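Glycoside transferase (Listeria monocytogenes, PDB 6R2M) is an extracellular, monomeric glycoside hydrolase that probably acts on exopolysaccharide. Local coordinates at residues A[258-263]-A[288-293]; A[20-25]-A[303-308]. One frame throughout, in Å; residues are numbered along the deposited sequence.

Interaction 1: A[258-263]-A[288-293]; sequences ENESTA and LEKMDT
At the open end of the helical hairpin formed by helices 262-274 and 278-290, the N terminus of the first helix meets the C terminus of the second. T262, the first helical residue after the N-cap S261, lies with its CA 6.0 Å from the CA of M291, the residue at which the second helix leaves helical geometry. The threonine splits its two branches. T262 OG1, anti to the carbonyl carbon (chi1 -64°), rests against M291 CB at 3.3 Å and shares a water with D292 O, which receives a proton from that water; T262 OG1 lies 2.7 Å from the water oxygen. T262 CG2, anti to the backbone N, meets T293 CG2 at 3.7 Å and L288 CD1 at 3.8 Å, an apolar patch on the threonine's other branch. The two helices follow each other in the chain, joined by a short turn at their far ends, an alpha-hairpin in this largely helical domain. A salt bridge also joins the segments: K290, bent at chi3 (66°), swings NZ to 3.0 Å from E260 OE2, crossing the glutamate chain at about a right angle. It uses the syn lone pair of OE2, which Y265 OH also grips, probably favouring the ionised form; K243 adds a long, weak ion pair at OE1. M291 folds back at chi2 and chi3, laying SD 4.0 Å from E260 CB.

Interaction 2: A[20-25]-A[303-308]; sequences TSVQTY and DYINKE
Two tyrosine rings, Y25 and Y304, lie nearly parallel, their planes 22° apart, but are slid so far past one another that they barely overlap, with centroids 5.0 Å apart. On one face of the Y304 ring sits E308 CG, one turn further along the same helix and offset toward the rim; Y30 brings another, tilted ring against Y304. This is the packing of an antiparallel helix pair: the short segments 21-25 and 303-308 run at 172° with axes 12.1 Å apart, a wide spacing that the long tyrosine side chains span. Y25 and Y304 both place CG anti to the backbone N, so each ring is carried out from its own helix toward the other, and the two side chains cross obliquely. The rings meet where the CD2-CE2 side of Y25 lies against the phenol end of Y304. Y25 CD2 comes within 3.4 Å of Y304 CZ, and Y25 CE2 within 3.6 Å of Y304 CE1.

V22, one turn before Y25, fills the next position on the same helix surface. V22 CG1, anti to its backbone N, touches the phenol end of Y304 and reaches I305 CD1 at 4.2 Å, while V22 CG2 packs along E308, whose chain bends at chi2 and sets OE1 3.6 Å from V22 CG2. Y59 of helix 50-62 also touches V22, and L55 of that helix touches I305, so a third helix joins this buried interface. The Y304 hydroxyl is thus pressed between V22 and Y25: its OH stands 3.7 Å from V22 CG1 and 3.2 Å from Y25 CD2.

From the N terminus, the chain enters helix 21-29, the first partner of interaction 2, and passes through most of the fold before helix 262-274 begins. Interaction 1 then closes a short loop between 258-263 and 288-293. Helix 301-312 follows and turns back to the first helix, closing the long loop of interaction 2, within which the shorter one lies entirely; the two do not cross. Helix 301-312 is the common element. D303 OD1 takes the backbone N-H of A263, while K307 NZ reaches backbone carbonyls at the end of helix 278-290, including those of E289 and M291. The N-terminal helix is thereby tied, through helix 301-312, to the hairpin.

Interaction 1: A[258-263]-A[288-293]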
ATOM      1  N   GLU A 258     -17.416  -9.907  13.411  1.00  9.08           N
ATOM      2  CA  GLU A 258     -17.863  -8.545  13.148  1.00  8.61           C
ATOM      3  C   GLU A 258     -16.733  -7.527  13.258  1.00  8.91           C
ATOM      4  O   GLU A 258     -16.998  -6.319  13.243  1.00  9.18           O
ATOM      5  CB  GLU A 258     -19.039  -8.189  14.063  1.00 12.16           C
ATOM      6  CG  GLU A 258     -20.241  -9.078  13.739  1.00 14.85           C
ATOM      7  CD  GLU A 258     -21.574  -8.525  14.214  1.00 20.89           C
ATOM      8  OE1 GLU A 258     -21.618  -7.386  14.714  1.00 17.18           O
ATOM      9  OE2 GLU A 258     -22.591  -9.244  14.079  1.00 21.89           O
ATOM     10  N   ASN A 259     -15.479  -7.981  13.286  1.00  8.67           N
ATOM     11  CA  ASN A 259     -14.367  -7.039  13.319  1.00  8.84           C
ATOM     12  C   ASN A 259     -14.333  -6.175  12.060  1.00  7.26           C
ATOM     13  O   ASN A 259     -14.527  -6.660  10.938  1.00  7.63           O
ATOM     14  CB  ASN A 259     -13.036  -7.787  13.464  1.00  9.80           C
ATOM     15  CG  ASN A 259     -12.836  -8.350  14.854  1.00 14.17           C
ATOM     16  OD1 ASN A 259     -13.741  -8.303  15.690  1.00 18.35           O
ATOM     17  ND2 ASN A 259     -11.656  -8.911  15.099  1.00 23.50           N
ATOM     18  N   GLU A 260     -14.097  -4.891  12.252  1.00  8.13           N
ATOM     19  CA  GLU A 260     -13.877  -3.969  11.146  1.00 11.29           C
ATOM     20  C   GLU A 260     -12.389  -3.656  11.036  1.00  8.42           C
ATOM     21  O   GLU A 260     -11.613  -3.903  11.961  1.00 12.43           O
ATOM     22  CB  GLU A 260     -14.688  -2.689  11.345  1.00 10.59           C
ATOM     23  CG  GLU A 260     -16.190  -2.881  11.144  1.00 12.41           C
ATOM     24  CD  GLU A 260     -17.015  -1.745  11.757  1.00 10.24           C
ATOM     25  OE1 GLU A 260     -17.279  -1.805  12.975  1.00 12.27           O
ATOM     26  OE2 GLU A 260     -17.372  -0.782  11.032  1.00  8.60           O
ATOM     27  N   SER A 261     -11.992  -3.119   9.882  1.00  9.70           N
ATOM     28  CA  SER A 261     -10.593  -2.814   9.601  1.00  7.35           C
ATOM     29  C   SER A 261     -10.448  -1.348   9.234  1.00  7.07           C
ATOM     30  O   SER A 261     -11.139  -0.859   8.337  1.00  7.37           O
ATOM     31  CB  SER A 261     -10.051  -3.671   8.461  1.00 10.03           C
ATOM     32  OG  SER A 261      -8.910  -3.046   7.861  1.00  7.50           O
ATOM     33  N   THR A 262      -9.547  -0.651   9.934  1.00  6.36           N
ATOM     34  CA  THR A 262      -9.257   0.736   9.584  1.00  6.84           C
ATOM     35  C   THR A 262      -8.769   0.849   8.143  1.00  9.29           C
ATOM     36  O   THR A 262      -9.249   1.695   7.378  1.00  7.51           O
ATOM     37  CB  THR A 262      -8.230   1.300  10.558  1.00  8.01           C
ATOM     38  OG1 THR A 262      -8.797   1.319  11.870  1.00  9.48           O
ATOM     39  CG2 THR A 262      -7.849   2.715  10.168  1.00  7.27           C
ATOM     40  N   ALA A 263      -7.814  -0.005   7.751  1.00  6.96           N
ATOM     41  CA  ALA A 263      -7.285   0.076   6.392  1.00  7.83           C
ATOM     42  C   ALA A 263      -8.370  -0.172   5.348  1.00  7.61           C
ATOM     43  O   ALA A 263      -8.386   0.485   4.301  1.00  7.53           O
ATOM     44  CB  ALA A 263      -6.123  -0.901   6.214  1.00  7.41           C
ATOM     45  N   LEU A 288     -14.293   5.512   8.684  1.00  8.40           N
ATOM     46  CA  LEU A 288     -12.856   5.589   8.932  1.00  5.89           C
ATOM     47  C   LEU A 288     -12.559   6.482  10.132  1.00  7.46           C
ATOM     48  O   LEU A 288     -11.704   6.157  10.963  1.00  8.63           O
ATOM     49  CB  LEU A 288     -12.149   6.102   7.667  1.00  7.76           C
ATOM     50  CG  LEU A 288     -10.662   6.388   7.769  1.00  6.97           C
ATOM     51  CD1 LEU A 288      -9.966   5.084   8.093  1.00  8.45           C
ATOM     52  CD2 LEU A 288     -10.102   7.015   6.480  1.00  8.41           C
ATOM     53  N   GLU A 289     -13.269   7.604  10.250  1.00 10.75           N
ATOM     54  CA  GLU A 289     -13.090   8.479  11.405  1.00 10.70           C
ATOM     55  C   GLU A 289     -13.515   7.792  12.699  1.00 11.43           C
ATOM     56  O   GLU A 289     -12.916   8.032  13.756  1.00 10.67           O
ATOM     57  CB  GLU A 289     -13.869   9.784  11.178  1.00 11.63           C
ATOM     58  CG  GLU A 289     -13.232  10.629  10.067  1.00 13.98           C
ATOM     59  CD  GLU A 289     -14.141  11.704   9.507  1.00 26.12           C
ATOM     60  OE1 GLU A 289     -15.384  11.564   9.595  1.00 28.15           O
ATOM     61  OE2 GLU A 289     -13.601  12.693   8.963  1.00 28.57           O
ATOM     62  N   LYS A 290     -14.509   6.905  12.628  1.00  7.27           N
ATOM     63  CA  LYS A 290     -14.988   6.207  13.815  1.00  7.79           C
ATOM     64  C   LYS A 290     -13.944   5.237  14.360  1.00  9.21           C
ATOM     65  O   LYS A 290     -13.822   5.063  15.578  1.00  9.55           O
ATOM     66  CB  LYS A 290     -16.298   5.484  13.475  1.00 13.74           C
ATOM     67  CG  LYS A 290     -16.757   4.493  14.516  1.00 16.80           C
ATOM     68  CD  LYS A 290     -17.934   3.622  14.072  1.00 17.21           C
ATOM     69  CE  LYS A 290     -17.553   2.704  12.940  1.00 21.49           C
ATOM     70  NZ  LYS A 290     -18.415   1.495  12.712  1.00 14.63           N
ATOM     71  N   MET A 291     -13.183   4.591  13.480  1.00  8.52           N
ATOM     72  CA  MET A 291     -12.174   3.644  13.938  1.00  8.76           C
ATOM     73  C   MET A 291     -11.152   4.328  14.826  1.00  9.67           C
ATOM     74  O   MET A 291     -10.735   5.459  14.566  1.00 11.09           O
ATOM     75  CB  MET A 291     -11.475   2.998  12.736  1.00  9.06           C
ATOM     76  CG  MET A 291     -12.454   2.342  11.762  1.00 13.65           C
ATOM     77  SD  MET A 291     -13.333   0.906  12.423  1.00 13.37           S
ATOM     78  CE  MET A 291     -14.708   1.582  13.249  1.00 23.51           C
ATOM     79  N   ASP A 292     -10.730   3.621  15.866  1.00  8.75           N
ATOM     80  CA  ASP A 292      -9.802   4.152  16.860  1.00  8.52           C
ATOM     81  C   ASP A 292      -8.398   3.659  16.527  1.00  8.23           C
ATOM     82  O   ASP A 292      -8.109   2.462  16.627  1.00 11.75           O
ATOM     83  CB  ASP A 292     -10.230   3.726  18.264  1.00  9.72           C
ATOM     84  CG  ASP A 292      -9.329   4.286  19.349  1.00 10.19           C
ATOM     85  OD1 ASP A 292      -8.454   5.130  19.043  1.00 10.34           O
ATOM     86  OD2 ASP A 292      -9.513   3.889  20.524  1.00 14.45           O
ATOM     87  N   THR A 293      -7.530   4.579  16.114  1.00  8.59           N
ATOM     88  CA  THR A 293      -6.142   4.243  15.820  1.00  6.53           C
ATOM     89  C   THR A 293      -5.180   4.773  16.884  1.00  7.54           C
ATOM     90  O   THR A 293      -3.984   4.898  16.611  1.00  8.04           O
ATOM     91  CB  THR A 293      -5.727   4.776  14.440  1.00  8.91           C
ATOM     92  OG1 THR A 293      -5.944   6.194  14.372  1.00  8.97           O
ATOM     93  CG2 THR A 293      -6.502   4.088  13.318  1.00  9.11           C
TER
HETATM   94  O   HOH W   1      -7.614   0.769  14.184  1.00 21.88           O

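Interaction 2: A[20-25]-A[303-308]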
ATOM      1  N   THR A  20       2.761  18.882  11.869  1.00  9.45           N
ATOM      2  CA  THR A  20       3.825  18.052  12.406  1.00  9.31           C
ATOM      3  C   THR A  20       3.349  17.032  13.426  1.00  7.41           C
ATOM      4  O   THR A  20       4.187  16.349  14.017  1.00  9.40           O
ATOM      5  CB  THR A  20       4.913  18.917  13.052  1.00 13.77           C
ATOM      6  OG1 THR A  20       4.347  19.644  14.143  1.00 15.86           O
ATOM      7  CG2 THR A  20       5.490  19.893  12.039  1.00 21.25           C
ATOM      8  N   SER A  21       2.041  16.917  13.668  1.00  9.32           N
ATOM      9  CA  SER A  21       1.572  16.104  14.788  1.00  9.01           C
ATOM     10  C   SER A  21       1.795  14.617  14.544  1.00  9.57           C
ATOM     11  O   SER A  21       2.134  13.875  15.478  1.00 11.20           O
ATOM     12  CB  SER A  21       0.093  16.397  15.049  1.00 13.67           C
ATOM     13  OG  SER A  21      -0.664  16.258  13.864  1.00 15.68           O
ATOM     14  N   VAL A  22       1.590  14.151  13.306  1.00  8.08           N
ATOM     15  CA  VAL A  22       1.821  12.742  13.006  1.00  5.74           C
ATOM     16  C   VAL A  22       3.299  12.407  13.165  1.00  6.76           C
ATOM     17  O   VAL A  22       3.661  11.387  13.759  1.00  8.32           O
ATOM     18  CB  VAL A  22       1.315  12.384  11.596  1.00  9.53           C
ATOM     19  CG1 VAL A  22       1.865  11.019  11.174  1.00 10.00           C
ATOM     20  CG2 VAL A  22      -0.198  12.376  11.554  1.00  8.40           C
ATOM     21  N   GLN A  23       4.175  13.265  12.631  1.00  7.17           N
ATOM     22  CA  GLN A  23       5.615  13.055  12.776  1.00  8.40           C
ATOM     23  C   GLN A  23       6.004  12.933  14.244  1.00 10.04           C
ATOM     24  O   GLN A  23       6.767  12.037  14.625  1.00 10.71           O
ATOM     25  CB  GLN A  23       6.385  14.203  12.109  1.00 10.72           C
ATOM     26  CG  GLN A  23       6.134  14.326  10.605  1.00  9.35           C
ATOM     27  CD  GLN A  23       5.048  15.350  10.272  1.00  8.12           C
ATOM     28  OE1 GLN A  23       3.905  15.226  10.709  1.00  9.44           O
ATOM     29  NE2 GLN A  23       5.408  16.362   9.496  1.00  8.63           N
ATOM     30  N   THR A  24       5.483  13.834  15.084  1.00 10.05           N
ATOM     31  CA  THR A  24       5.757  13.782  16.517  1.00  8.79           C
ATOM     32  C   THR A  24       5.239  12.489  17.123  1.00  9.19           C
ATOM     33  O   THR A  24       5.944  11.837  17.899  1.00  9.34           O
ATOM     34  CB  THR A  24       5.125  14.989  17.201  1.00  8.43           C
ATOM     35  OG1 THR A  24       5.754  16.180  16.704  1.00 13.61           O
ATOM     36  CG2 THR A  24       5.311  14.932  18.722  1.00 13.16           C
ATOM     37  N   TYR A  25       4.033  12.076  16.725  1.00  9.11           N
ATOM     38  CA  TYR A  25       3.440  10.855  17.259  1.00 11.08           C
ATOM     39  C   TYR A  25       4.215   9.621  16.810  1.00  9.27           C
ATOM     40  O   TYR A  25       4.425   8.689  17.595  1.00  9.70           O
ATOM     41  CB  TYR A  25       1.983  10.768  16.821  1.00  9.19           C
ATOM     42  CG  TYR A  25       1.247   9.615  17.428  1.00  9.95           C
ATOM     43  CD1 TYR A  25       0.635   9.746  18.666  1.00 11.79           C
ATOM     44  CD2 TYR A  25       1.170   8.389  16.781  1.00  9.11           C
ATOM     45  CE1 TYR A  25      -0.040   8.693  19.240  1.00 12.83           C
ATOM     46  CE2 TYR A  25       0.484   7.315  17.349  1.00  9.87           C
ATOM     47  CZ  TYR A  25      -0.125   7.493  18.584  1.00 11.13           C
ATOM     48  OH  TYR A  25      -0.808   6.460  19.193  1.00 12.50           O
ATOM     49  N   ASP A 303      -2.510   0.416   9.753  1.00  6.00           N
ATOM     50  CA  ASP A 303      -3.822   1.019   9.982  1.00  6.78           C
ATOM     51  C   ASP A 303      -3.687   2.481  10.381  1.00  8.83           C
ATOM     52  O   ASP A 303      -4.394   3.350   9.854  1.00  8.17           O
ATOM     53  CB  ASP A 303      -4.576   0.244  11.067  1.00  6.69           C
ATOM     54  CG  ASP A 303      -5.069  -1.104  10.593  1.00  9.97           C
ATOM     55  OD1 ASP A 303      -5.636  -1.182   9.490  1.00  9.66           O
ATOM     56  OD2 ASP A 303      -4.884  -2.092  11.335  1.00 12.07           O
ATOM     57  N   TYR A 304      -2.774   2.769  11.306  1.00  6.15           N
ATOM     58  CA  TYR A 304      -2.590   4.136  11.769  1.00  6.99           C
ATOM     59  C   TYR A 304      -2.273   5.061  10.602  1.00  6.55           C
ATOM     60  O   TYR A 304      -2.921   6.095  10.416  1.00  6.41           O
ATOM     61  CB  TYR A 304      -1.471   4.183  12.813  1.00  5.11           C
ATOM     62  CG  TYR A 304      -1.061   5.595  13.156  1.00  6.80           C
ATOM     63  CD1 TYR A 304      -1.801   6.349  14.061  1.00  7.44           C
ATOM     64  CD2 TYR A 304       0.027   6.193  12.541  1.00  7.47           C
ATOM     65  CE1 TYR A 304      -1.452   7.654  14.347  1.00  7.77           C
ATOM     66  CE2 TYR A 304       0.386   7.494  12.830  1.00  6.38           C
ATOM     67  CZ  TYR A 304      -0.353   8.214  13.732  1.00  8.27           C
ATOM     68  OH  TYR A 304       0.034   9.516  13.995  1.00 10.00           O
ATOM     69  N   ILE A 305      -1.296   4.679   9.777  1.00  4.94           N
ATOM     70  CA  ILE A 305      -0.783   5.638   8.809  1.00  5.63           C
ATOM     71  C   ILE A 305      -1.687   5.731   7.586  1.00  6.86           C
ATOM     72  O   ILE A 305      -1.774   6.792   6.964  1.00  6.92           O
ATOM     73  CB  ILE A 305       0.667   5.296   8.419  1.00  4.49           C
ATOM     74  CG1 ILE A 305       1.338   6.494   7.740  1.00  4.82           C
ATOM     75  CG2 ILE A 305       0.756   4.033   7.541  1.00  6.32           C
ATOM     76  CD1 ILE A 305       1.630   7.658   8.700  1.00  5.47           C
ATOM     77  N   ASN A 306      -2.376   4.645   7.206  1.00  5.38           N
ATOM     78  CA  ASN A 306      -3.306   4.763   6.089  1.00  4.64           C
ATOM     79  C   ASN A 306      -4.518   5.604   6.461  1.00  5.19           C
ATOM     80  O   ASN A 306      -5.063   6.307   5.598  1.00  6.51           O
ATOM     81  CB  ASN A 306      -3.741   3.384   5.596  1.00  4.85           C
ATOM     82  CG  ASN A 306      -2.773   2.805   4.569  1.00  6.24           C
ATOM     83  OD1 ASN A 306      -2.632   3.340   3.481  1.00  8.92           O
ATOM     84  ND2 ASN A 306      -2.100   1.719   4.921  1.00  8.75           N
ATOM     85  N   LYS A 307      -4.929   5.590   7.732  1.00  6.44           N
ATOM     86  CA  LYS A 307      -5.960   6.533   8.136  1.00  6.49           C
ATOM     87  C   LYS A 307      -5.451   7.970   8.006  1.00  5.63           C
ATOM     88  O   LYS A 307      -6.144   8.816   7.429  1.00  7.80           O
ATOM     89  CB  LYS A 307      -6.447   6.227   9.561  1.00  5.55           C
ATOM     90  CG  LYS A 307      -7.431   7.256  10.089  1.00  8.74           C
ATOM     91  CD  LYS A 307      -8.108   6.790  11.359  1.00  8.34           C
ATOM     92  CE  LYS A 307      -9.083   7.843  11.843  1.00  9.96           C
ATOM     93  NZ  LYS A 307      -9.833   7.473  13.077  1.00 12.86           N
ATOM     94  N   GLU A 308      -4.223   8.246   8.474  1.00  6.10           N
ATOM     95  CA  GLU A 308      -3.709   9.611   8.387  1.00  8.65           C
ATOM     96  C   GLU A 308      -3.556  10.053   6.937  1.00 10.93           C
ATOM     97  O   GLU A 308      -3.909  11.185   6.595  1.00  8.53           O
ATOM     98  CB  GLU A 308      -2.379   9.739   9.120  1.00  8.56           C
ATOM     99  CG  GLU A 308      -2.482   9.502  10.618  1.00  8.20           C
ATOM    100  CD  GLU A 308      -3.482  10.417  11.303  1.00 11.63           C
ATOM    101  OE1 GLU A 308      -3.633  11.581  10.880  1.00 14.72           O
ATOM    102  OE2 GLU A 308      -4.108   9.964  12.287  1.00 15.10           O
TER